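Local coordinates for protein aminotransferase TlmJ (Streptoalloteichus hindustanus, PDB 5UID) that probably catalyses pyridoxal-phosphate-dependent transamination, as a member of the DegT/DnrJ/EryC1 aminotransferase family, at residues Tyr303-Asp308 with Leu356-His361. Numbering follows the deposited sequence.
With SO4 (sulfate ion), chain F.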
loop_
_atom_site.group_PDB
_atom_site.type_symbol
_atom_site.label_atom_id
_atom_site.label_comp_id
_atom_site.label_asym_id
_atom_site.label_seq_id
_atom_site.Cartn_x
_atom_site.Cartn_y
_atom_site.Cartn_z
ATOM N N TYR A 303 13.241 10.139 21.906
ATOM C CA TYR A 303 13.857 10.777 23.066
ATOM C C TYR A 303 14.015 12.252 22.714
ATOM O O TYR A 303 14.982 12.642 22.052
ATOM C CB TYR A 303 15.191 10.142 23.440
ATOM C CG TYR A 303 15.677 10.618 24.789
ATOM C CD1 TYR A 303 15.302 9.960 25.954
ATOM C CD2 TYR A 303 16.480 11.745 24.904
ATOM C CE1 TYR A 303 15.731 10.399 27.192
ATOM C CE2 TYR A 303 16.912 12.192 26.138
ATOM C CZ TYR A 303 16.533 11.514 27.278
ATOM O OH TYR A 303 16.962 11.950 28.509
ATOM N N TRP A 304 13.060 13.067 23.148
ATOM C CA TRP A 304 13.018 14.479 22.795
ATOM C C TRP A 304 13.579 15.316 23.937
ATOM O O TRP A 304 13.211 15.123 25.100
ATOM C CB TRP A 304 11.590 14.916 22.461
ATOM C CG TRP A 304 10.622 14.851 23.614
ATOM C CD1 TRP A 304 10.185 15.897 24.375
ATOM C CD2 TRP A 304 9.967 13.681 24.126
ATOM N NE1 TRP A 304 9.300 15.452 25.327
ATOM C CE2 TRP A 304 9.149 14.097 25.198
ATOM C CE3 TRP A 304 9.993 12.325 23.783
ATOM C CZ2 TRP A 304 8.366 13.205 25.929
ATOM C CZ3 TRP A 304 9.215 11.440 24.512
ATOM C CH2 TRP A 304 8.412 11.884 25.572
ATOM N N VAL A 305 14.476 16.233 23.600
ATOM C CA VAL A 305 15.027 17.179 24.557
ATOM C C VAL A 305 14.574 18.574 24.158
ATOM O O VAL A 305 14.353 18.864 22.976
ATOM C CB VAL A 305 16.566 17.098 24.630
ATOM C CG1 VAL A 305 16.998 15.779 25.255
ATOM C CG2 VAL A 305 17.170 17.258 23.243
ATOM N N ARG A 306 14.432 19.442 25.156
ATOM C CA ARG A 306 13.950 20.799 24.952
ATOM C C ARG A 306 15.037 21.802 25.312
ATOM O O ARG A 306 15.761 21.626 26.296
ATOM C CB ARG A 306 12.696 21.064 25.786
ATOM C CG ARG A 306 11.454 20.343 25.286
ATOM C CD ARG A 306 10.384 20.316 26.363
ATOM N NE ARG A 306 10.697 19.332 27.396
ATOM C CZ ARG A 306 10.350 19.448 28.673
ATOM N NH1 ARG A 306 9.686 20.518 29.090
ATOM N NH2 ARG A 306 10.677 18.496 29.537
HETATM N N MSE A 307 15.142 22.855 24.509
HETATM C CA MSE A 307 16.129 23.902 24.733
HETATM C C MSE A 307 15.613 25.229 24.187
HETATM O O MSE A 307 14.531 25.283 23.604
HETATM C CB MSE A 307 17.462 23.523 24.087
HETATM C CG MSE A 307 17.410 23.397 22.574
HETATM SE SE MSE A 307 18.864 22.308 21.852
HETATM C CE MSE A 307 18.095 20.544 22.137
ATOM N N ASP A 308 16.375 26.303 24.385
ATOM C CA ASP A 308 15.950 27.606 23.890
ATOM C C ASP A 308 15.903 27.606 22.366
ATOM O O ASP A 308 16.766 27.027 21.701
ATOM C CB ASP A 308 16.894 28.701 24.390
ATOM C CG ASP A 308 16.373 30.095 24.095
ATOM O OD1 ASP A 308 15.416 30.529 24.770
ATOM O OD2 ASP A 308 16.918 30.756 23.187
ATOM N N LEU A 356 13.987 18.941 20.103
ATOM C CA LEU A 356 14.873 18.217 19.205
ATOM C C LEU A 356 14.871 16.754 19.618
ATOM O O LEU A 356 14.984 16.443 20.808
ATOM C CB LEU A 356 16.298 18.781 19.245
ATOM C CG LEU A 356 17.252 18.269 18.164
ATOM C CD1 LEU A 356 16.808 18.759 16.794
ATOM C CD2 LEU A 356 18.686 18.688 18.451
ATOM N N CYS A 357 14.731 15.862 18.642
ATOM C CA CYS A 357 14.673 14.428 18.888
ATOM C C CYS A 357 16.040 13.804 18.638
ATOM O O CYS A 357 16.618 13.975 17.560
ATOM C CB CYS A 357 13.617 13.773 17.998
ATOM S SG CYS A 357 11.956 14.450 18.222
ATOM N N LEU A 358 16.549 13.081 19.636
ATOM C CA LEU A 358 17.854 12.441 19.589
ATOM C C LEU A 358 17.727 10.996 19.129
ATOM O O LEU A 358 16.664 10.382 19.265
ATOM C CB LEU A 358 18.511 12.492 20.967
ATOM C CG LEU A 358 18.641 13.859 21.639
ATOM C CD1 LEU A 358 19.408 13.722 22.944
ATOM C CD2 LEU A 358 19.308 14.869 20.717
ATOM N N PRO A 359 18.797 10.426 18.572
ATOM C CA PRO A 359 18.750 9.025 18.131
ATOM C C PRO A 359 18.288 8.089 19.239
ATOM O O PRO A 359 18.805 8.114 20.358
ATOM C CB PRO A 359 20.200 8.741 17.725
ATOM C CG PRO A 359 20.738 10.068 17.324
ATOM C CD PRO A 359 20.086 11.064 18.241
ATOM N N LEU A 360 17.298 7.256 18.919
ATOM C CA LEU A 360 16.769 6.291 19.883
ATOM C C LEU A 360 16.226 5.100 19.099
ATOM O O LEU A 360 15.148 5.188 18.503
ATOM C CB LEU A 360 15.695 6.920 20.757
ATOM C CG LEU A 360 15.037 5.981 21.771
ATOM C CD1 LEU A 360 16.073 5.426 22.737
ATOM C CD2 LEU A 360 13.921 6.695 22.520
ATOM N N HIS A 361 16.974 3.998 19.108
ATOM C CA HIS A 361 16.554 2.754 18.476
ATOM C C HIS A 361 17.455 1.640 18.985
ATOM O O HIS A 361 18.550 1.892 19.499
ATOM C CB HIS A 361 16.602 2.843 16.946
ATOM C CG HIS A 361 17.928 3.278 16.407
ATOM N ND1 HIS A 361 18.993 2.415 16.264
ATOM C CD2 HIS A 361 18.364 4.487 15.980
ATOM C CE1 HIS A 361 20.027 3.073 15.768
ATOM N NE2 HIS A 361 19.672 4.332 15.591
HETATM S S SO4 F . 9.206 19.761 32.700
HETATM O O1 SO4 F . 9.350 20.072 34.120
HETATM O O2 SO4 F . 7.810 19.925 32.308
HETATM O O3 SO4 F . 10.044 20.665 31.919
HETATM O O4 SO4 F . 9.619 18.380 32.461
HETATM O O HOH W 1 14.043 10.623 19.157
#
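Val-305 and Leu-356 form a hydrogen-bonded antiparallel pair, Val-305 N to Leu-356 O (2.8 Å) and Leu-356 N to Val-305 O (2.9 Å). Strands 303-306 and 356-358 run at 139° to each other, markedly twisted. Leu-358 N donates almost straight to Tyr-303 O (2.9 Å), and beyond it a water spans Tyr-303 N and Leu-358 O in place of a direct bond. Tyr-303, Val-305, Leu-356 and Leu-358 share one sheet face. There Leu-358 CD1 touches both Val-305 CG1 (3.9 Å) and the Tyr-303 ring edge at CD2 (4.0 Å). Met-307, built as selenomethionine and bent at chi3 (83°), brings CE to Leu-356 CB (3.8 Å). On the other face Trp-304 CB approaches Cys-357 SG, while the indole leads away to Tyr-134 and Tyr-137, its NE1 bonded to Ala-109 O. Arg-306 NH1 donates to O3 and NH2 to O4 of a sulfate, probably from the crystallisation liquor, and NH2 also reaches Cys-288 O; an alanine here would probably leave that carbonyl and the sulfate without these donors. This two-stranded sheet, apart from the seven-stranded one and consistent with the small C-terminal domain of fold-type I aminotransferases, packs Leu-356 and Met-307 on helix 309-321, and Tyr-303, Leu-358 and Leu-360 on helix 249-280.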